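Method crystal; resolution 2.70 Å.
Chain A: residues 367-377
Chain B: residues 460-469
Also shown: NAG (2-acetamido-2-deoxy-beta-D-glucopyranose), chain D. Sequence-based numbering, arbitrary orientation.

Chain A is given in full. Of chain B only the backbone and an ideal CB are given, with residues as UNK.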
# COMPACT_ATOMS: atom_id res chain seq x y z
N GLN A 367 -16.78 15.19 -38.90
CA GLN A 367 -16.37 14.09 -38.06
C GLN A 367 -15.76 14.59 -36.74
O GLN A 367 -16.05 14.02 -35.73
CB GLN A 367 -15.47 13.12 -38.79
CG GLN A 367 -16.10 12.57 -40.07
CD GLN A 367 -17.38 11.72 -39.83
OE1 GLN A 367 -17.29 10.49 -39.61
NE2 GLN A 367 -18.57 12.37 -39.90
N LYS A 368 -14.99 15.67 -36.72
CA LYS A 368 -14.41 16.14 -35.47
C LYS A 368 -15.48 16.55 -34.47
O LYS A 368 -15.34 16.37 -33.24
CB LYS A 368 -13.47 17.31 -35.65
CG LYS A 368 -12.03 16.89 -35.94
CD LYS A 368 -10.97 17.83 -35.30
CE LYS A 368 -9.51 17.36 -35.62
NZ LYS A 368 -9.04 16.00 -35.05
N LYS A 369 -16.54 17.14 -35.01
CA LYS A 369 -17.55 17.73 -34.19
C LYS A 369 -18.27 16.56 -33.55
O LYS A 369 -18.57 16.58 -32.34
CB LYS A 369 -18.49 18.59 -35.01
CG LYS A 369 -19.74 19.01 -34.26
CD LYS A 369 -20.61 19.97 -35.02
CE LYS A 369 -22.08 19.75 -34.64
NZ LYS A 369 -23.13 20.19 -35.65
N LYS A 370 -18.46 15.50 -34.33
CA LYS A 370 -19.25 14.38 -33.87
C LYS A 370 -18.51 13.63 -32.75
O LYS A 370 -19.08 13.32 -31.74
CB LYS A 370 -19.65 13.48 -35.04
CG LYS A 370 -20.36 12.19 -34.58
CD LYS A 370 -20.86 11.28 -35.74
CE LYS A 370 -21.47 9.94 -35.20
NZ LYS A 370 -20.46 8.91 -34.65
N ALA A 371 -17.24 13.38 -32.94
CA ALA A 371 -16.35 12.81 -31.94
C ALA A 371 -16.25 13.66 -30.67
O ALA A 371 -16.19 13.12 -29.57
CB ALA A 371 -14.97 12.66 -32.53
N LEU A 372 -16.21 14.98 -30.83
CA LEU A 372 -16.18 15.87 -29.70
C LEU A 372 -17.50 15.81 -28.93
O LEU A 372 -17.47 15.81 -27.72
CB LEU A 372 -15.88 17.31 -30.15
CG LEU A 372 -14.38 17.66 -30.17
CD1 LEU A 372 -14.15 18.94 -30.87
CD2 LEU A 372 -13.81 17.74 -28.80
N ASP A 373 -18.64 15.75 -29.61
CA ASP A 373 -19.90 15.55 -28.92
C ASP A 373 -19.90 14.28 -28.11
O ASP A 373 -20.28 14.31 -26.95
CB ASP A 373 -21.06 15.49 -29.89
CG ASP A 373 -21.57 16.84 -30.27
OD1 ASP A 373 -21.21 17.82 -29.57
OD2 ASP A 373 -22.32 16.93 -31.28
N GLU A 374 -19.51 13.15 -28.71
CA GLU A 374 -19.34 11.91 -27.95
C GLU A 374 -18.45 12.13 -26.71
O GLU A 374 -18.77 11.64 -25.65
CB GLU A 374 -18.75 10.81 -28.85
CG GLU A 374 -19.81 9.90 -29.37
CD GLU A 374 -19.61 9.46 -30.83
OE1 GLU A 374 -19.35 8.25 -31.05
OE2 GLU A 374 -19.74 10.32 -31.76
N GLN A 375 -17.37 12.89 -26.83
CA GLN A 375 -16.45 13.05 -25.72
C GLN A 375 -16.99 13.97 -24.67
O GLN A 375 -16.90 13.69 -23.48
CB GLN A 375 -15.13 13.63 -26.17
CG GLN A 375 -14.17 12.62 -26.67
CD GLN A 375 -13.30 13.22 -27.73
OE1 GLN A 375 -13.18 14.45 -27.80
NE2 GLN A 375 -12.71 12.38 -28.59
N VAL A 376 -17.54 15.09 -25.10
CA VAL A 376 -18.13 15.98 -24.14
C VAL A 376 -19.29 15.28 -23.45
O VAL A 376 -19.61 15.59 -22.31
CB VAL A 376 -18.57 17.31 -24.75
CG1 VAL A 376 -19.71 17.86 -23.96
CG2 VAL A 376 -17.37 18.28 -24.77
N SER A 377 -19.88 14.28 -24.08
CA SER A 377 -21.00 13.69 -23.42
C SER A 377 -20.55 12.50 -22.53
O SER A 377 -21.16 12.23 -21.53
CB SER A 377 -22.08 13.36 -24.42
OG SER A 377 -22.25 11.99 -24.52
N UNK B 460 -18.74 27.86 -39.85
CA UNK B 460 -19.67 27.60 -38.77
C UNK B 460 -19.18 26.34 -38.03
O UNK B 460 -19.13 26.29 -36.79
CB UNK B 460 -21.10 27.43 -39.30
N UNK B 461 -18.75 25.35 -38.81
CA UNK B 461 -18.14 24.15 -38.27
C UNK B 461 -16.82 24.43 -37.56
O UNK B 461 -16.62 23.93 -36.49
CB UNK B 461 -17.92 23.13 -39.39
N UNK B 462 -15.90 25.19 -38.11
CA UNK B 462 -14.69 25.44 -37.34
C UNK B 462 -15.05 26.05 -36.00
O UNK B 462 -14.37 25.83 -35.02
CB UNK B 462 -13.73 26.36 -38.11
N UNK B 463 -16.14 26.81 -35.95
CA UNK B 463 -16.56 27.48 -34.72
C UNK B 463 -17.12 26.44 -33.80
O UNK B 463 -16.77 26.37 -32.63
CB UNK B 463 -17.59 28.58 -34.99
N UNK B 464 -18.01 25.62 -34.34
CA UNK B 464 -18.63 24.60 -33.53
C UNK B 464 -17.53 23.73 -32.87
O UNK B 464 -17.59 23.43 -31.68
CB UNK B 464 -19.58 23.75 -34.38
N UNK B 465 -16.51 23.38 -33.63
CA UNK B 465 -15.51 22.46 -33.17
C UNK B 465 -14.68 23.15 -32.08
O UNK B 465 -14.25 22.50 -31.14
CB UNK B 465 -14.63 21.98 -34.33
N UNK B 466 -14.48 24.47 -32.19
CA UNK B 466 -13.68 25.20 -31.18
C UNK B 466 -14.45 25.37 -29.90
O UNK B 466 -13.88 25.34 -28.82
CB UNK B 466 -13.25 26.57 -31.71
N UNK B 467 -15.75 25.57 -30.01
CA UNK B 467 -16.57 25.73 -28.84
C UNK B 467 -16.66 24.37 -28.08
O UNK B 467 -16.63 24.34 -26.83
CB UNK B 467 -17.96 26.24 -29.24
N UNK B 468 -16.72 23.26 -28.82
CA UNK B 468 -16.76 21.95 -28.20
C UNK B 468 -15.40 21.62 -27.60
O UNK B 468 -15.33 21.13 -26.47
CB UNK B 468 -17.18 20.88 -29.21
N UNK B 469 -14.31 21.92 -28.31
CA UNK B 469 -12.99 21.67 -27.78
C UNK B 469 -12.81 22.42 -26.45
O UNK B 469 -12.13 21.93 -25.56
CB UNK B 469 -11.92 22.09 -28.79
C1 NAG D . -14.13 5.53 -32.51
C2 NAG D . -14.40 5.36 -31.00
C3 NAG D . -15.87 5.17 -30.54
C4 NAG D . -16.95 5.80 -31.43
C5 NAG D . -16.59 5.91 -32.93
C6 NAG D . -17.27 7.16 -33.54
C7 NAG D . -12.48 5.02 -29.66
C8 NAG D . -11.43 4.14 -29.02
N2 NAG D . -13.46 4.43 -30.36
O3 NAG D . -16.02 5.79 -29.26
O4 NAG D . -18.23 5.18 -31.23
O5 NAG D . -15.21 6.03 -33.25
O6 NAG D . -16.72 8.41 -33.09
O7 NAG D . -12.45 6.27 -29.56

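Both stretches are helical, and their axes run in nearly the same direction, 23° apart and 9.2 Å at closest approach, so one side of chain B packs against Lys A369, Leu A372 and Val A376.

Position 460 has nothing of chain A within 5.5 Å of its ideal CB, and its helical backbone would accept almost any residue but proline or glycine with ease. It is Glu B460, extended and free of contact with chain A.

At 461 the CB points sideways, and only a longer side chain could reach the aliphatic stem of Lys A369. Leucine, methionine or isoleucine would suit. Leu B461 bends its end inward, bringing CD2 to 4.1 Å from Lys A369 CD.

Positions 462 and 463 are out of reach of chain A, and any good helix former would serve; they are Arg B462 and Ala B463.

Position 464 is more telling. Its CB points toward chain A and lies 4.0 Å from Lys A369 CD, with the ammonium group of that lysine farther out. An acid is the natural answer, glutamate or aspartate, although glutamine could also accept a hydrogen bond. Glu B464 uses its length to form a salt bridge, Lys A369 NZ donating to Glu B464 OE1 at 2.8 Å.

At 465 the backbone comes close, its CA 5.3 Å from Lys A369 CA, which leaves little room, and its CB is 4.6 Å from Leu A372 CD1. A compact apolar residue, valine, alanine or isoleucine, fits. Val B465 places CG2 3.8 Å from Lys A369 CB and CG1 4.2 Å from Leu A372 CD1.

Positions 466 and 467 point away and sideways, with no partner in chain A. Polar residues are reasonable; Gln B466 and Gln B467 occupy them.

At 468 the CB points toward chain A, 3.9 Å from Leu A372 CB. Leucine, isoleucine or methionine would fill this apolar surface. Leu B468 has the largest area covered by the other stretch: its CD2 lies 4.4 Å from Val A376 CG2, and its CD1 comes within 3.0 Å of Asp A373 OD1, a tight contact and no hydrogen bond. With Leu B461, Glu B464 and Val B465 it forms the hole that receives Lys A369.

The CB of 469 points away, yet Leu A372 CD1 is 4.4 Å from it, so a small residue such as alanine, serine or threonine is apt. In Thr B469, OG1 donates to Val B465 O at 3.0 Å, satisfying the hydroxyl within its own helix.

Chain B 460-469: ELRAEVQQLT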
# COMPACT_ATOMS: atom_id res chain seq x y z
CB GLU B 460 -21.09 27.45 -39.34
CG GLU B 460 -22.15 26.96 -38.36
CD GLU B 460 -23.47 26.43 -39.03
OE1 GLU B 460 -23.52 26.24 -40.28
OE2 GLU B 460 -24.45 26.17 -38.29
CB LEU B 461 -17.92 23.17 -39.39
CG LEU B 461 -19.20 22.46 -39.75
CD1 LEU B 461 -19.13 21.80 -41.11
CD2 LEU B 461 -19.48 21.45 -38.69
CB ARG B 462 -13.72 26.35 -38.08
CG ARG B 462 -12.99 25.68 -39.21
CD ARG B 462 -11.74 26.43 -39.64
NE ARG B 462 -11.26 25.85 -40.90
CZ ARG B 462 -10.46 24.78 -40.98
NH1 ARG B 462 -10.03 24.19 -39.87
NH2 ARG B 462 -10.07 24.30 -42.18
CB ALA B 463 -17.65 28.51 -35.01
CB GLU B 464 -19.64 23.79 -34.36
CG GLU B 464 -20.98 24.52 -34.50
CD GLU B 464 -22.00 23.79 -35.40
OE1 GLU B 464 -21.76 22.61 -35.79
OE2 GLU B 464 -23.06 24.42 -35.70
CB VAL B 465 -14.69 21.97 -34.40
CG1 VAL B 465 -13.34 21.53 -34.05
CG2 VAL B 465 -15.46 20.85 -35.10
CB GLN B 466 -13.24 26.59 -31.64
CG GLN B 466 -11.82 26.65 -32.14
CD GLN B 466 -10.72 26.39 -31.09
OE1 GLN B 466 -10.97 25.93 -29.97
NE2 GLN B 466 -9.48 26.67 -31.48
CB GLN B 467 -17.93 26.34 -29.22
CG GLN B 467 -18.97 26.40 -28.12
CD GLN B 467 -18.50 27.09 -26.82
OE1 GLN B 467 -17.53 27.89 -26.81
NE2 GLN B 467 -19.21 26.77 -25.71
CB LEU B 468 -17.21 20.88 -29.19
CG LEU B 468 -18.73 20.84 -29.35
CD1 LEU B 468 -19.19 19.82 -30.36
CD2 LEU B 468 -19.37 20.55 -28.02
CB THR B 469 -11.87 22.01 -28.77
OG1 THR B 469 -11.94 21.11 -29.87
CG2 THR B 469 -10.52 21.81 -28.14
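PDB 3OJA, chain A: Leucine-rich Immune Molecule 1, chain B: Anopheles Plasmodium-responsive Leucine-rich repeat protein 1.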